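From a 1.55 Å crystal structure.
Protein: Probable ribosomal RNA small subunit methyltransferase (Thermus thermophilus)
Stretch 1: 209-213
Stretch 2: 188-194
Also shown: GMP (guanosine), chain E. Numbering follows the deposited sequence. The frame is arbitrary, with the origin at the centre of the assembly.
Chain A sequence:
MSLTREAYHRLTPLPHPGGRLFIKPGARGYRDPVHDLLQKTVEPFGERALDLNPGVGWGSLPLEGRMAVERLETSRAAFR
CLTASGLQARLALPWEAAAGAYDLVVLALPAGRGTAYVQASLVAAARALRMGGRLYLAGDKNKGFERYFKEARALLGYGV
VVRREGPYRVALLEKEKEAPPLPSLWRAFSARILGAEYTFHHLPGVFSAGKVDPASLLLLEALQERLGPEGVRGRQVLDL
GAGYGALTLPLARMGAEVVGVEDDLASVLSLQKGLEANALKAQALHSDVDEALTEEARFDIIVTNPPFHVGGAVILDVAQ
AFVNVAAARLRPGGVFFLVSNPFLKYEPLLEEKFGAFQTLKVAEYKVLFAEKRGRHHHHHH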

# COMPACT_ATOMS: atom_id res chain seq x y z
N ALA A 209 -11.33 5.54 -0.55
CA ALA A 209 -11.41 6.69 -1.44
C ALA A 209 -12.78 7.36 -1.33
O ALA A 209 -13.80 6.67 -1.27
CB ALA A 209 -11.19 6.24 -2.87
N GLY A 210 -12.80 8.69 -1.31
CA GLY A 210 -14.06 9.43 -1.48
C GLY A 210 -14.91 9.65 -0.24
O GLY A 210 -15.86 10.44 -0.28
N LYS A 211 -14.59 8.97 0.86
CA LYS A 211 -15.34 9.12 2.12
C LYS A 211 -14.55 8.56 3.29
O LYS A 211 -13.76 7.65 3.12
CB LYS A 211 -16.70 8.42 2.06
CG LYS A 211 -16.64 6.91 1.92
CD LYS A 211 -18.01 6.37 1.50
CE LYS A 211 -18.09 4.85 1.66
NZ LYS A 211 -17.13 4.16 0.76
N VAL A 212 -14.80 9.11 4.48
CA VAL A 212 -14.14 8.63 5.68
C VAL A 212 -14.73 7.27 6.09
O VAL A 212 -15.96 7.12 6.19
CB VAL A 212 -14.26 9.66 6.83
CG1 VAL A 212 -13.62 9.13 8.09
CG2 VAL A 212 -13.57 10.96 6.43
N ASP A 213 -13.85 6.28 6.28
CA ASP A 213 -14.25 4.97 6.79
C ASP A 213 -15.03 5.14 8.11
O ASP A 213 -14.52 5.76 9.05
CB ASP A 213 -12.99 4.10 7.01
CG ASP A 213 -13.31 2.68 7.51
OD1 ASP A 213 -14.47 2.35 7.81
OD2 ASP A 213 -12.35 1.87 7.60
C4' GMP E . -17.86 -2.86 5.78
O4' GMP E . -16.72 -2.93 6.66
C3' GMP E . -17.36 -3.25 4.40
O3' GMP E . -17.08 -2.04 3.68
C2' GMP E . -16.06 -3.99 4.68
O2' GMP E . -15.14 -3.86 3.59
C1' GMP E . -15.54 -3.27 5.92
N9 GMP E . -14.68 -4.06 6.81
C8 GMP E . -14.70 -5.39 7.04
N7 GMP E . -13.76 -5.75 7.95
C5 GMP E . -13.12 -4.62 8.34
C6 GMP E . -12.02 -4.26 9.27
O6 GMP E . -11.44 -5.14 9.95
N1 GMP E . -11.66 -2.97 9.35
C2 GMP E . -12.26 -1.99 8.62
N2 GMP E . -11.87 -0.70 8.73
N3 GMP E . -13.28 -2.25 7.75
C4 GMP E . -13.73 -3.51 7.58
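Stretch 2 (188-194) AFSARIL

How does stretch 2 run relative to stretch 1? It is an extended strand from Ala188 to Ile193, already under way earlier in the chain, and it leaves the extended form at Leu194, where phi and psi turn to 47° and 46°. Stretch 1 belongs to no regular helix or strand. The touching parts nevertheless run in nearly the same direction: the line from the CA of Gly210 to that of Val212 and the line from the CA of Phe189 to that of Ile193 differ by 7°. Gly210 lies beside Phe189, with 6.0 Å from CA to CA, and Val212 beside Ala191, with 7.2 Å from CA to CA. No hydrogen bond joins the two backbones, so this is a packing contact and not a continuation of a sheet.

Where does the strand first touch its neighbour? Ala188 points its CB away, and contact starts at Phe189, which points toward stretch 1 and has more area covered than any other residue here. With chi1 at 72° (p) and chi2 at 92°, its ring lies beneath the backbone of stretch 1. Over one face sit the O of Gly210, 3.4 Å from CG of Phe189, and the N of Lys211, 3.5 Å from CZ of Phe189. Gly210 has a positive phi of 85°, a conformation that favours glycine in its own right. Further along, the N of Val212 comes within 3.7 Å of CE1 of Phe189, while CG2 of Val212 is 4.0 Å from that same CE1.

What happens between the residues that make contact? The alternation of an extended strand supplies the answer: Ser190 and Arg192 point away, leaving Phe189, Ala191 and Ile193 to point toward stretch 1. Ala191 follows the ring with a small methyl group, its CB 3.8 Å from CG2 of Val212.

How does the contact end? Ile193, buried and with chi1 at -61° (m) and chi2 at 165° (t), brings its CD1 to 4.0 Å from CG2 of Val212. That one methyl of Val212 therefore meets side chains of all three inward-pointing residues, forming a small apolar cluster along the strand. Leu194 is out of reach. On the other stretch, Asp213 also stays clear of the strand; its side chain caps the start of a helix, and its OD2 accepts a hydrogen bond from N2 of the bound guanosine at 2.8 Å.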

# COMPACT_ATOMS: atom_id res chain seq x y z
N ALA A 188 -10.76 15.02 -4.31
CA ALA A 188 -10.91 15.63 -2.99
C ALA A 188 -12.34 15.45 -2.53
O ALA A 188 -13.26 15.36 -3.36
CB ALA A 188 -10.56 17.11 -3.04
N PHE A 189 -12.53 15.38 -1.22
CA PHE A 189 -13.87 15.38 -0.65
C PHE A 189 -13.82 16.00 0.75
O PHE A 189 -12.79 15.98 1.40
CB PHE A 189 -14.46 13.96 -0.61
CG PHE A 189 -13.81 13.07 0.41
CD1 PHE A 189 -14.35 12.98 1.69
CD2 PHE A 189 -12.67 12.32 0.11
CE1 PHE A 189 -13.78 12.17 2.66
CE2 PHE A 189 -12.09 11.50 1.07
CZ PHE A 189 -12.63 11.42 2.35
N SER A 190 -14.93 16.57 1.20
CA SER A 190 -14.95 17.16 2.53
C SER A 190 -15.75 16.30 3.50
O SER A 190 -16.67 15.59 3.10
CB SER A 190 -15.48 18.59 2.49
OG SER A 190 -16.89 18.62 2.62
N ALA A 191 -15.37 16.35 4.78
CA ALA A 191 -16.05 15.62 5.83
C ALA A 191 -16.01 16.42 7.13
O ALA A 191 -15.04 17.14 7.39
CB ALA A 191 -15.42 14.25 6.04
N ARG A 192 -17.05 16.28 7.95
CA ARG A 192 -17.05 16.89 9.26
C ARG A 192 -16.75 15.82 10.29
O ARG A 192 -17.44 14.80 10.34
CB ARG A 192 -18.38 17.58 9.55
CG ARG A 192 -18.36 18.46 10.78
CD ARG A 192 -19.70 19.17 10.94
NE ARG A 192 -19.77 20.05 12.11
CZ ARG A 192 -19.28 21.28 12.16
NH1 ARG A 192 -18.67 21.81 11.11
NH2 ARG A 192 -19.40 22.00 13.28
N ILE A 193 -15.68 16.03 11.05
CA ILE A 193 -15.23 15.06 12.04
C ILE A 193 -15.09 15.73 13.39
O ILE A 193 -14.36 16.72 13.54
CB ILE A 193 -13.89 14.38 11.61
CG1 ILE A 193 -14.06 13.61 10.29
CG2 ILE A 193 -13.39 13.45 12.72
CD1 ILE A 193 -12.74 13.22 9.61
N LEU A 194 -15.82 15.21 14.38
CA LEU A 194 -15.80 15.72 15.75
C LEU A 194 -15.94 17.25 15.80
O LEU A 194 -15.20 17.93 16.51
CB LEU A 194 -14.53 15.26 16.49
CG LEU A 194 -14.19 13.77 16.60
CD1 LEU A 194 -12.77 13.58 17.15
CD2 LEU A 194 -15.20 13.03 17.46